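Penicillin-binding protein 2B (Streptococcus pneumoniae, PDB 2WAD) is thought to form peptide cross-links between adjacent glycan strands of peptidoglycan, as part of the elongasome machinery that builds the peripheral cell wall. Local coordinates at residues S50-T56 against P281-L287; A90-K94 against Y119-P124; L93-A97 against L177-N182; I96-L100 against E211-I215; L100-I106 against K173-L177. One frame throughout, in Å; residues are numbered along the deposited sequence.

Overall arrangement
Four of the five contacts form one continuous cluster in the penicillin-binding protein dimerisation domain. Interactions 2, 3 and 4 all draw on helix 90-100, sharing Leu93 and Lys94, then Ile96 and Ala97; interaction 5 begins where that helix ends, sharing Leu100 with interaction 4 and Leu177 with interaction 3. Their centres lie about 8 to 15 Å apart. Interaction 1 stands off from them: its centre is about 23 Å from those of interactions 3 and 4, though it encloses them along the chain. The side chain of Leu287 is about 8 Å from a bound zinc; Asp288, His290 and Asp292, just beyond in sequence, form a zinc site. All lie far from Ser386, the probable transpeptidase nucleophile.

Interaction 1: S50-T56 against P281-L287; sequences SQTKVTT and PVKEIHL. Unlike the reference sequence in segment 50-56: Val54 (reference Ile), Thr56 (reference Ser). Unlike the reference sequence in segment 281-287: Pro281 (reference Ser).
An antiparallel beta ladder shows how strands far apart in sequence are joined chiefly by backbone hydrogen bonds. Both segments are extended, with axes of strands 51-55 and 282-287 approaching to 4.5 Å at 155°. Just before the second strand, Pro281 O accepts Thr56 N (3.1 Å), but the proline nitrogen has no hydrogen to return to Thr56 O. Val282 faces Thr55 in a non-hydrogen-bonded pair, CG2 lying 3.7 Å from Thr55 OG1. Lys283 pairs with Val54 through two bonds, N to Val54 O and O to Val54 N, each 3.0 Å. Glu284 (chi1 m, chi2 t) lays CG 3.4 Å from Lys53 CB, on the face that also carries Gln51 and His286. Ile285 N reaches Thr52 O (2.9 Å) and Ile285 O takes Thr52 N (3.0 Å). His286 stands opposite Gln51, and Leu287 N closes the ladder on Ser50 O (3.1 Å). Strand 293-298 flanks the other edge of 282-287, making a three-stranded sheet. Six main-chain bonds fix the register, largely independently of side-chain identity.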
# COMPACT_ATOMS: atom_id res chain seq x y z
N SER A 50 -28.65 -12.78 36.51
CA SER A 50 -28.21 -11.84 35.44
C SER A 50 -26.70 -11.91 35.23
O SER A 50 -25.94 -12.17 36.17
CB SER A 50 -28.59 -10.40 35.78
OG SER A 50 -29.94 -10.12 35.43
N GLN A 51 -26.29 -11.66 34.00
CA GLN A 51 -24.88 -11.59 33.66
C GLN A 51 -24.70 -10.64 32.49
O GLN A 51 -25.38 -10.72 31.47
CB GLN A 51 -24.33 -12.99 33.36
CG GLN A 51 -24.41 -13.44 31.90
CD GLN A 51 -25.81 -13.88 31.48
OE1 GLN A 51 -26.77 -13.80 32.26
NE2 GLN A 51 -25.93 -14.33 30.23
N THR A 52 -23.78 -9.69 32.65
CA THR A 52 -23.47 -8.77 31.57
C THR A 52 -22.02 -9.00 31.17
O THR A 52 -21.11 -8.93 32.00
CB THR A 52 -23.79 -7.31 31.97
OG1 THR A 52 -23.13 -6.39 31.09
CG2 THR A 52 -23.37 -7.04 33.40
N LYS A 53 -21.80 -9.33 29.90
CA LYS A 53 -20.45 -9.65 29.45
C LYS A 53 -19.73 -8.42 28.90
O LYS A 53 -20.32 -7.60 28.20
CB LYS A 53 -20.44 -10.80 28.45
CG LYS A 53 -20.71 -10.41 27.00
CD LYS A 53 -20.63 -11.64 26.10
CE LYS A 53 -20.55 -11.24 24.63
NZ LYS A 53 -19.82 -12.28 23.84
N VAL A 54 -18.45 -8.28 29.25
CA VAL A 54 -17.68 -7.15 28.77
C VAL A 54 -16.35 -7.52 28.13
O VAL A 54 -15.66 -8.45 28.57
CB VAL A 54 -17.49 -6.08 29.84
CG1 VAL A 54 -18.65 -5.09 29.80
CG2 VAL A 54 -17.37 -6.72 31.20
N THR A 55 -16.00 -6.76 27.09
CA THR A 55 -14.82 -6.99 26.27
C THR A 55 -13.83 -5.83 26.40
O THR A 55 -14.18 -4.67 26.16
CB THR A 55 -15.24 -7.18 24.79
OG1 THR A 55 -16.10 -8.32 24.69
CG2 THR A 55 -14.05 -7.41 23.90
N THR A 56 -12.61 -6.14 26.81
CA THR A 56 -11.55 -5.15 26.77
C THR A 56 -10.47 -5.45 25.72
O THR A 56 -10.27 -6.61 25.34
CB THR A 56 -10.98 -4.78 28.17
OG1 THR A 56 -9.74 -4.08 28.02
CG2 THR A 56 -10.80 -6.00 29.07
N PRO A 281 -9.43 -9.72 26.20
CA PRO A 281 -10.03 -10.39 27.36
C PRO A 281 -11.55 -10.21 27.39
O PRO A 281 -12.06 -9.14 27.05
CB PRO A 281 -9.36 -9.72 28.57
CG PRO A 281 -8.11 -9.12 28.06
CD PRO A 281 -8.39 -8.75 26.61
N VAL A 282 -12.26 -11.26 27.78
CA VAL A 282 -13.72 -11.25 27.89
C VAL A 282 -14.12 -11.78 29.27
O VAL A 282 -13.58 -12.77 29.75
CB VAL A 282 -14.40 -12.12 26.81
CG1 VAL A 282 -15.85 -12.41 27.18
CG2 VAL A 282 -14.33 -11.48 25.42
N LYS A 283 -15.07 -11.10 29.91
CA LYS A 283 -15.50 -11.46 31.25
C LYS A 283 -17.02 -11.48 31.29
O LYS A 283 -17.68 -10.87 30.45
CB LYS A 283 -14.99 -10.45 32.27
CG LYS A 283 -13.48 -10.44 32.42
CD LYS A 283 -13.01 -9.68 33.66
CE LYS A 283 -11.68 -10.22 34.15
NZ LYS A 283 -10.79 -10.62 33.01
N GLU A 284 -17.58 -12.19 32.26
CA GLU A 284 -18.99 -12.00 32.57
C GLU A 284 -19.14 -11.55 34.02
O GLU A 284 -18.55 -12.13 34.93
CB GLU A 284 -19.83 -13.23 32.20
CG GLU A 284 -20.02 -13.34 30.69
CD GLU A 284 -20.97 -14.43 30.23
OE1 GLU A 284 -21.69 -15.01 31.08
OE2 GLU A 284 -21.01 -14.68 29.00
N ILE A 285 -19.89 -10.47 34.20
CA ILE A 285 -20.14 -9.91 35.52
C ILE A 285 -21.50 -10.43 35.99
O ILE A 285 -22.52 -10.28 35.30
CB ILE A 285 -20.06 -8.37 35.52
CG1 ILE A 285 -18.62 -7.90 35.35
CG2 ILE A 285 -20.55 -7.79 36.85
CD1 ILE A 285 -18.16 -7.86 33.93
N HIS A 286 -21.51 -11.06 37.16
CA HIS A 286 -22.72 -11.66 37.70
C HIS A 286 -23.39 -10.70 38.69
O HIS A 286 -22.71 -10.12 39.53
CB HIS A 286 -22.42 -13.02 38.34
CG HIS A 286 -22.11 -14.09 37.34
ND1 HIS A 286 -20.83 -14.36 36.91
CD2 HIS A 286 -22.92 -14.92 36.65
CE1 HIS A 286 -20.86 -15.32 36.00
NE2 HIS A 286 -22.12 -15.68 35.82
N LEU A 287 -24.70 -10.54 38.55
CA LEU A 287 -25.46 -9.55 39.32
C LEU A 287 -26.42 -10.25 40.26
O LEU A 287 -26.88 -11.35 39.95
CB LEU A 287 -26.25 -8.64 38.36
CG LEU A 287 -25.45 -8.13 37.16
CD1 LEU A 287 -26.29 -7.39 36.13
CD2 LEU A 287 -24.27 -7.27 37.59

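Interaction 2: A90-K94 against Y119-P124; sequences ATDLK and YYLADP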
# COMPACT_ATOMS: atom_id res chain seq x y z
N ALA A 90 -26.51 10.00 36.42
CA ALA A 90 -25.81 11.08 35.73
C ALA A 90 -25.26 12.06 36.79
O ALA A 90 -24.22 12.69 36.60
CB ALA A 90 -26.74 11.79 34.77
N THR A 91 -25.99 12.17 37.89
CA THR A 91 -25.59 12.96 39.02
C THR A 91 -24.35 12.41 39.75
O THR A 91 -23.43 13.16 40.07
CB THR A 91 -26.80 13.19 39.92
OG1 THR A 91 -27.79 13.88 39.15
CG2 THR A 91 -26.45 14.04 41.15
N ASP A 92 -24.32 11.10 40.00
CA ASP A 92 -23.10 10.45 40.47
C ASP A 92 -21.92 10.71 39.51
O ASP A 92 -20.76 10.83 39.93
CB ASP A 92 -23.31 8.94 40.67
CG ASP A 92 -24.41 8.59 41.67
OD1 ASP A 92 -24.71 9.40 42.57
OD2 ASP A 92 -25.01 7.50 41.55
N LEU A 93 -22.19 10.81 38.22
CA LEU A 93 -21.12 11.13 37.27
C LEU A 93 -20.57 12.55 37.40
O LEU A 93 -19.37 12.78 37.31
CB LEU A 93 -21.53 10.82 35.83
CG LEU A 93 -21.12 9.48 35.20
CD1 LEU A 93 -20.82 8.39 36.20
CD2 LEU A 93 -22.14 8.99 34.17
N LYS A 94 -21.48 13.51 37.57
CA LYS A 94 -21.11 14.91 37.74
C LYS A 94 -20.30 15.10 39.02
O LYS A 94 -19.34 15.86 39.02
CB LYS A 94 -22.37 15.79 37.78
CG LYS A 94 -23.04 15.95 36.42
CD LYS A 94 -24.00 17.13 36.44
CE LYS A 94 -25.01 16.99 37.56
NZ LYS A 94 -26.17 17.90 37.39
N TYR A 119 -25.26 16.71 29.50
CA TYR A 119 -24.95 17.34 30.79
C TYR A 119 -26.15 18.09 31.35
O TYR A 119 -26.44 18.02 32.54
CB TYR A 119 -23.78 18.32 30.62
CG TYR A 119 -23.41 19.04 31.89
CD1 TYR A 119 -22.56 18.46 32.82
CD2 TYR A 119 -23.92 20.30 32.17
CE1 TYR A 119 -22.23 19.11 33.99
CE2 TYR A 119 -23.58 20.97 33.33
CZ TYR A 119 -22.74 20.36 34.24
OH TYR A 119 -22.39 21.00 35.40
N TYR A 120 -26.85 18.79 30.48
CA TYR A 120 -27.99 19.62 30.90
C TYR A 120 -29.13 18.76 31.45
O TYR A 120 -29.77 19.12 32.44
CB TYR A 120 -28.46 20.49 29.73
CG TYR A 120 -29.71 21.28 30.02
CD1 TYR A 120 -29.68 22.35 30.91
CD2 TYR A 120 -30.92 20.96 29.41
CE1 TYR A 120 -30.83 23.07 31.20
CE2 TYR A 120 -32.08 21.68 29.70
CZ TYR A 120 -32.02 22.73 30.58
OH TYR A 120 -33.16 23.44 30.85
N LEU A 121 -29.37 17.63 30.80
CA LEU A 121 -30.44 16.72 31.17
C LEU A 121 -30.09 15.89 32.41
O LEU A 121 -30.96 15.26 33.01
CB LEU A 121 -30.80 15.80 30.00
CG LEU A 121 -31.33 16.44 28.72
CD1 LEU A 121 -31.64 15.36 27.70
CD2 LEU A 121 -32.55 17.31 28.98
N ALA A 122 -28.82 15.90 32.78
CA ALA A 122 -28.33 15.15 33.92
C ALA A 122 -29.07 15.47 35.21
O ALA A 122 -29.15 14.63 36.09
CB ALA A 122 -26.84 15.40 34.11
N ASP A 123 -29.59 16.69 35.34
CA ASP A 123 -30.40 17.00 36.50
C ASP A 123 -31.74 16.26 36.37
O ASP A 123 -32.45 16.45 35.39
CB ASP A 123 -30.60 18.51 36.61
CG ASP A 123 -31.23 18.93 37.92
OD1 ASP A 123 -32.00 18.12 38.49
OD2 ASP A 123 -30.99 20.07 38.39
N PRO A 124 -32.08 15.41 37.35
CA PRO A 124 -33.31 14.59 37.33
C PRO A 124 -34.59 15.39 37.11
O PRO A 124 -35.44 15.00 36.30
CB PRO A 124 -33.34 13.95 38.73
CG PRO A 124 -31.91 13.97 39.19
CD PRO A 124 -31.28 15.18 38.57
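Ala90, in the first turn of helix 90-100, makes a close apolar touch: its CB lies 3.7 Å from Ala122 CB, and the two CA atoms are only 5.1 Å apart. Thr91 follows at the side, its OG1 3.4 Å from Ala122 O and 3.8 Å from Pro124 CD. What it meets here is a helix-to-helix junction: helix 113-121 gives way to helix 124-131, with Asp123 as N-cap, its OD1 accepting a hydrogen bond from the backbone N of Glu125. The start of one helix therefore packs against the corner between two others in the penicillin-binding protein dimerisation domain. Lys94, one turn on from Ala90 and tied to it by its N to Ala90 O (3.0 Å), lays its aliphatic chain, bent at chi3, over the corner. Its CD sits 3.6 Å from Tyr119 CE1 and 4.1 Å from Ala122 CB, while the NZ lies 5.6 Å from the Tyr119 ring centroid, at most a weak cation-pi attraction. Tyr119 OH is hydrogen-bonded to Glu174 OE2.

Interaction 3: L93-A97 against L177-N182; sequences LKEIA and LFSQLN. Unlike the reference sequence in segment 93-97: Ile96 (reference Thr).
Two helices cross steeply here, and a leucine of one and an alanine of the other each fill a hollow opposite. Both segments are regular alpha-helix, held by bonds such as Ala97 N to Leu93 O (2.9 Å) and Leu181 N to Leu177 O (3.1 Å). Their axes approach to 8.9 Å at an angle of 124°, and the nearest alpha carbons, Ala97 and Leu177, are 5.4 Å apart. The bump from the second helix is Leu181 (chi1 m, chi2 t). Its CD1 drops into the hollow between Leu93, Ile96 and Ala97, 3.6 Å from Leu93 O, 3.9 Å from Ile96 CG2 and 4.0 Å from Ala97 CB. In return the methyl of Ala97 enters the space bordered by Leu177, Phe178 and Leu181, its CB 3.8 Å from Leu177 CB and 3.6 Å from Phe178 N. Phe178, with chi1 t, swings its ring along the first helix, CE1 3.8 Å from Leu93 CB and CD1 3.5 Å from Lys94 CG. Leu93, whose chi angles sit between wells, leans toward the end of the second helix, CD2 3.4 Å from Asn182 OD1 and CG 4.1 Å from Leu181 CB. Phe82 of strand 72-83 touches both Leu93 and Leu181. No hydrogen bond crosses the interface: it is interdigitating helix-helix packing, with alanine at the close approach, in a helical layer laid beside a strand.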
# COMPACT_ATOMS: atom_id res chain seq x y z
N LEU A 93 -22.19 10.81 38.22
CA LEU A 93 -21.12 11.13 37.27
C LEU A 93 -20.57 12.55 37.40
O LEU A 93 -19.37 12.78 37.31
CB LEU A 93 -21.53 10.82 35.83
CG LEU A 93 -21.12 9.48 35.20
CD1 LEU A 93 -20.82 8.39 36.20
CD2 LEU A 93 -22.14 8.99 34.17
N LYS A 94 -21.48 13.51 37.57
CA LYS A 94 -21.11 14.91 37.74
C LYS A 94 -20.30 15.10 39.02
O LYS A 94 -19.34 15.86 39.02
CB LYS A 94 -22.37 15.79 37.78
CG LYS A 94 -23.04 15.95 36.42
CD LYS A 94 -24.00 17.13 36.44
CE LYS A 94 -25.01 16.99 37.56
NZ LYS A 94 -26.17 17.90 37.39
N GLU A 95 -20.68 14.41 40.10
CA GLU A 95 -19.91 14.49 41.35
C GLU A 95 -18.50 13.94 41.19
O GLU A 95 -17.55 14.52 41.72
CB GLU A 95 -20.60 13.79 42.53
CG GLU A 95 -22.04 14.23 42.82
CD GLU A 95 -22.16 15.67 43.30
OE1 GLU A 95 -21.23 16.17 43.96
OE2 GLU A 95 -23.21 16.30 43.03
N ILE A 96 -18.35 12.85 40.44
CA ILE A 96 -17.03 12.30 40.14
C ILE A 96 -16.19 13.20 39.23
O ILE A 96 -14.97 13.33 39.41
CB ILE A 96 -17.15 10.87 39.58
CG1 ILE A 96 -17.65 9.93 40.67
CG2 ILE A 96 -15.83 10.36 38.98
CD1 ILE A 96 -18.08 8.59 40.10
N ALA A 97 -16.85 13.83 38.25
CA ALA A 97 -16.14 14.69 37.29
C ALA A 97 -15.50 15.86 38.01
O ALA A 97 -14.34 16.14 37.79
CB ALA A 97 -17.09 15.21 36.22
N LEU A 177 -15.25 16.67 31.34
CA LEU A 177 -14.96 15.48 32.13
C LEU A 177 -16.13 14.50 32.21
O LEU A 177 -15.95 13.31 31.91
CB LEU A 177 -14.46 15.86 33.53
CG LEU A 177 -13.00 16.34 33.54
CD1 LEU A 177 -12.60 16.94 34.88
CD2 LEU A 177 -11.97 15.30 33.07
N PHE A 178 -17.30 14.98 32.61
CA PHE A 178 -18.56 14.23 32.50
C PHE A 178 -18.71 13.47 31.17
O PHE A 178 -18.91 12.24 31.17
CB PHE A 178 -19.72 15.19 32.69
CG PHE A 178 -21.07 14.55 32.58
CD1 PHE A 178 -21.75 14.18 33.72
CD2 PHE A 178 -21.67 14.35 31.35
CE1 PHE A 178 -23.00 13.60 33.65
CE2 PHE A 178 -22.93 13.77 31.26
CZ PHE A 178 -23.59 13.39 32.42
N SER A 179 -18.57 14.17 30.04
CA SER A 179 -18.73 13.54 28.73
C SER A 179 -17.83 12.31 28.61
O SER A 179 -18.25 11.24 28.16
CB SER A 179 -18.47 14.54 27.59
OG SER A 179 -19.00 15.83 27.89
N GLN A 180 -16.58 12.45 29.04
CA GLN A 180 -15.65 11.34 29.07
C GLN A 180 -16.17 10.17 29.90
O GLN A 180 -16.14 9.03 29.45
CB GLN A 180 -14.31 11.82 29.64
CG GLN A 180 -13.63 12.91 28.84
CD GLN A 180 -12.99 12.36 27.60
OE1 GLN A 180 -12.13 11.47 27.67
NE2 GLN A 180 -13.40 12.88 26.45
N LEU A 181 -16.65 10.43 31.12
CA LEU A 181 -17.15 9.36 31.99
C LEU A 181 -18.42 8.71 31.41
O LEU A 181 -18.52 7.48 31.35
CB LEU A 181 -17.40 9.85 33.42
CG LEU A 181 -16.24 10.57 34.13
CD1 LEU A 181 -16.75 11.28 35.34
CD2 LEU A 181 -15.09 9.64 34.48
N ASN A 182 -19.36 9.55 31.00
CA ASN A 182 -20.61 9.08 30.39
C ASN A 182 -20.42 8.18 29.17
O ASN A 182 -21.22 7.29 28.93
CB ASN A 182 -21.49 10.27 29.99
CG ASN A 182 -22.96 9.94 30.07
OD1 ASN A 182 -23.40 9.22 30.97
ND2 ASN A 182 -23.74 10.48 29.14

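Interaction 4: I96-L100 against E211-I215; sequences IAKKL and EMPGI. Unlike the reference sequence in segment 96-100: Ile96 (reference Thr).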
# COMPACT_ATOMS: atom_id res chain seq x y z
N ILE A 96 -18.35 12.85 40.44
CA ILE A 96 -17.03 12.30 40.14
C ILE A 96 -16.19 13.20 39.23
O ILE A 96 -14.97 13.33 39.41
CB ILE A 96 -17.15 10.87 39.58
CG1 ILE A 96 -17.65 9.93 40.67
CG2 ILE A 96 -15.83 10.36 38.98
CD1 ILE A 96 -18.08 8.59 40.10
N ALA A 97 -16.85 13.83 38.25
CA ALA A 97 -16.14 14.69 37.29
C ALA A 97 -15.50 15.86 38.01
O ALA A 97 -14.34 16.14 37.79
CB ALA A 97 -17.09 15.21 36.22
N LYS A 98 -16.25 16.51 38.90
CA LYS A 98 -15.77 17.71 39.58
C LYS A 98 -14.84 17.51 40.78
O LYS A 98 -14.09 18.43 41.11
CB LYS A 98 -16.92 18.66 39.94
CG LYS A 98 -17.79 18.20 41.06
CD LYS A 98 -19.20 18.69 40.81
CE LYS A 98 -19.64 19.69 41.84
NZ LYS A 98 -20.87 19.21 42.56
N LYS A 99 -14.87 16.35 41.42
CA LYS A 99 -13.78 15.92 42.31
C LYS A 99 -12.49 15.72 41.49
O LYS A 99 -11.39 16.00 41.96
CB LYS A 99 -14.11 14.60 43.03
CG LYS A 99 -15.05 14.70 44.22
CD LYS A 99 -14.29 15.05 45.50
CE LYS A 99 -13.75 13.82 46.21
NZ LYS A 99 -13.28 14.24 47.57
N LEU A 100 -12.64 15.22 40.27
CA LEU A 100 -11.49 14.93 39.43
C LEU A 100 -10.84 16.21 38.90
O LEU A 100 -9.63 16.27 38.71
CB LEU A 100 -11.89 14.03 38.25
CG LEU A 100 -10.71 13.56 37.40
CD1 LEU A 100 -9.74 12.79 38.27
CD2 LEU A 100 -11.15 12.70 36.21
N GLU A 211 -11.28 7.90 46.64
CA GLU A 211 -12.36 8.81 47.02
C GLU A 211 -13.37 8.92 45.90
O GLU A 211 -14.52 9.33 46.13
CB GLU A 211 -11.81 10.19 47.34
CG GLU A 211 -11.24 10.35 48.74
CD GLU A 211 -10.50 11.67 48.90
OE1 GLU A 211 -10.69 12.57 48.04
OE2 GLU A 211 -9.73 11.83 49.87
N MET A 212 -12.94 8.51 44.70
CA MET A 212 -13.71 8.60 43.47
C MET A 212 -14.04 7.22 42.88
O MET A 212 -13.19 6.58 42.27
CB MET A 212 -12.90 9.37 42.41
CG MET A 212 -12.61 10.83 42.75
SD MET A 212 -11.60 11.58 41.44
CE MET A 212 -9.95 11.00 41.84
N PRO A 213 -15.28 6.77 43.03
CA PRO A 213 -15.67 5.47 42.47
C PRO A 213 -15.31 5.30 41.00
O PRO A 213 -15.62 6.16 40.17
CB PRO A 213 -17.20 5.45 42.66
CG PRO A 213 -17.41 6.31 43.87
CD PRO A 213 -16.38 7.39 43.79
N GLY A 214 -14.64 4.20 40.68
CA GLY A 214 -14.40 3.86 39.30
C GLY A 214 -13.06 4.39 38.83
O GLY A 214 -12.48 3.87 37.88
N ILE A 215 -12.56 5.42 39.51
CA ILE A 215 -11.36 6.10 39.02
C ILE A 215 -10.06 5.48 39.54
O ILE A 215 -9.94 5.16 40.71
CB ILE A 215 -11.37 7.61 39.29
CG1 ILE A 215 -12.43 8.29 38.41
CG2 ILE A 215 -9.99 8.21 39.02
CD1 ILE A 215 -11.97 8.44 36.97
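A salt bridge lies at the exposed edge of this contact: Lys99 NZ donates to Glu211 OE1 at 3.1 Å, joining the last turns of helix 90-100 to the chain that leads into strand 215-225. That chain forms a type II beta turn from Met212 to Ile215, closed by Ile215 N on Met212 O at 3.1 Å. Gly214 takes a positive phi of 93° within it, where a CB would be jammed against the carbonyl O of Pro213; its backbone is also hydrogen-bonded to Thr83. Inward of the ion pair the contact is apolar. Met212 is inserted beside the helix, its CG 4.1 Å from Lys99 CB and its SD 3.9 Å from Leu100 CD1. Ile96, a threonine in the reference sequence, lies against the turn itself, with CD1 4.1 Å from Pro213 CB. Beneath, Ile215 also touches Val80 and Phe82, so the turn links helix 90-100 to strands 72-83 and 215-225. Ile96 CG2 also lies 4.0 Å from Ile215 CG1.

Interaction 5: L100-I106 against K173-L177; sequences LLTYVSI and KEIYL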
# COMPACT_ATOMS: atom_id res chain seq x y z
N LEU A 100 -12.64 15.22 40.27
CA LEU A 100 -11.49 14.93 39.43
C LEU A 100 -10.84 16.21 38.90
O LEU A 100 -9.63 16.27 38.71
CB LEU A 100 -11.89 14.03 38.25
CG LEU A 100 -10.71 13.56 37.40
CD1 LEU A 100 -9.74 12.79 38.27
CD2 LEU A 100 -11.15 12.70 36.21
N LEU A 101 -11.66 17.22 38.64
CA LEU A 101 -11.13 18.46 38.09
C LEU A 101 -10.12 19.12 39.03
O LEU A 101 -9.26 19.88 38.60
CB LEU A 101 -12.27 19.44 37.76
CG LEU A 101 -11.83 20.71 37.03
CD1 LEU A 101 -10.95 20.39 35.82
CD2 LEU A 101 -13.05 21.56 36.66
N THR A 102 -10.23 18.84 40.33
CA THR A 102 -9.26 19.39 41.27
C THR A 102 -7.85 18.87 40.97
O THR A 102 -6.87 19.54 41.27
CB THR A 102 -9.67 19.17 42.74
OG1 THR A 102 -9.93 17.78 42.95
CG2 THR A 102 -10.95 19.91 43.06
N TYR A 103 -7.75 17.70 40.34
CA TYR A 103 -6.47 17.01 40.19
C TYR A 103 -5.89 17.07 38.77
O TYR A 103 -4.71 16.81 38.59
CB TYR A 103 -6.53 15.57 40.75
CG TYR A 103 -6.89 15.53 42.23
CD1 TYR A 103 -5.97 15.93 43.19
CD2 TYR A 103 -8.14 15.11 42.67
CE1 TYR A 103 -6.28 15.91 44.54
CE2 TYR A 103 -8.46 15.10 44.03
CZ TYR A 103 -7.51 15.49 44.95
OH TYR A 103 -7.76 15.52 46.31
N VAL A 104 -6.70 17.44 37.78
CA VAL A 104 -6.24 17.44 36.41
C VAL A 104 -6.49 18.81 35.80
O VAL A 104 -7.22 19.64 36.37
CB VAL A 104 -6.96 16.39 35.52
CG1 VAL A 104 -6.81 14.97 36.07
CG2 VAL A 104 -8.44 16.76 35.32
N SER A 105 -5.89 19.00 34.63
CA SER A 105 -6.00 20.22 33.84
C SER A 105 -6.75 19.95 32.54
O SER A 105 -6.41 19.04 31.78
CB SER A 105 -4.60 20.75 33.49
OG SER A 105 -4.21 21.74 34.41
N ILE A 106 -7.76 20.78 32.30
CA ILE A 106 -8.57 20.76 31.09
C ILE A 106 -8.51 22.17 30.51
O ILE A 106 -9.23 23.06 30.94
CB ILE A 106 -10.04 20.39 31.40
CG1 ILE A 106 -10.15 18.96 31.95
CG2 ILE A 106 -10.94 20.57 30.18
CD1 ILE A 106 -9.37 17.91 31.17
N LYS A 173 -15.37 22.79 31.84
CA LYS A 173 -14.33 21.81 32.10
C LYS A 173 -14.92 20.59 32.80
O LYS A 173 -14.52 19.46 32.52
CB LYS A 173 -13.23 22.40 32.97
CG LYS A 173 -12.46 23.55 32.32
CD LYS A 173 -11.40 24.06 33.29
CE LYS A 173 -10.37 24.92 32.58
NZ LYS A 173 -9.32 25.32 33.53
N GLU A 174 -15.87 20.82 33.70
CA GLU A 174 -16.53 19.68 34.30
C GLU A 174 -17.44 19.01 33.27
O GLU A 174 -17.51 17.78 33.19
CB GLU A 174 -17.22 20.01 35.63
CG GLU A 174 -18.54 20.73 35.53
CD GLU A 174 -19.11 21.04 36.90
OE1 GLU A 174 -18.35 21.12 37.89
OE2 GLU A 174 -20.35 21.21 36.98
N ILE A 175 -18.06 19.82 32.42
CA ILE A 175 -18.88 19.25 31.34
C ILE A 175 -18.05 18.36 30.45
O ILE A 175 -18.47 17.27 30.05
CB ILE A 175 -19.59 20.31 30.50
CG1 ILE A 175 -20.50 21.16 31.39
CG2 ILE A 175 -20.41 19.63 29.41
CD1 ILE A 175 -21.31 22.17 30.61
N TYR A 176 -16.83 18.81 30.15
CA TYR A 176 -15.90 17.98 29.39
C TYR A 176 -15.58 16.64 30.05
O TYR A 176 -15.61 15.60 29.41
CB TYR A 176 -14.61 18.76 29.12
CG TYR A 176 -13.58 17.97 28.34
CD1 TYR A 176 -13.78 17.67 27.00
CD2 TYR A 176 -12.43 17.50 28.96
CE1 TYR A 176 -12.84 16.94 26.28
CE2 TYR A 176 -11.49 16.77 28.27
CZ TYR A 176 -11.70 16.50 26.93
OH TYR A 176 -10.75 15.77 26.27
N LEU A 177 -15.25 16.67 31.34
CA LEU A 177 -14.96 15.48 32.13
C LEU A 177 -16.13 14.50 32.21
O LEU A 177 -15.95 13.31 31.91
CB LEU A 177 -14.46 15.86 33.53
CG LEU A 177 -13.00 16.34 33.54
CD1 LEU A 177 -12.60 16.94 34.88
CD2 LEU A 177 -11.97 15.30 33.07
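Ile106, Leu177 and Lys173 give up most surface here, and together they show how a connecting chain is seated on a helix. The contact packs the loop after helix 90-100 on helix 169-182 within the penicillin-binding protein dimerisation domain: the chain turns, with Tyr103 N bonded to Leu100 O at 2.9 Å, and then runs in extended form past the helix side. On that helix Lys173, Tyr176 and Leu177, spaced three and four residues apart, present one face. Ile106 reaches this face with both arms of its branched side chain. Its CG2 lies 3.6 Å from Tyr176 CD2 and 4.0 Å from Lys173 CG, and its CD1 lies 4.1 Å from Leu177 CD2. Leu177 occupies the middle of the bend between helix end and loop: CD1 meets Leu101 CB at 3.8 Å and Val104 CG2 at 4.2 Å, and CD2 meets Leu100 CD2 at 4.2 Å, so residues of the turn and just after it close on one leucine. Lys173 takes part through its aliphatic chain, which fits between Leu101 and Ile106. The polar ends look to other partners, Tyr176 OH bonding Lys241 NZ and Glu174 OE2 bonding Tyr119 OH, while Ser105 is held through backbone bonding to Asp195 and its O to Thr194 OG1. No hydrogen bond joins the two segments. At the Lys173 end, Leu101 CD2 rests 3.8 Å from Lys173 CB.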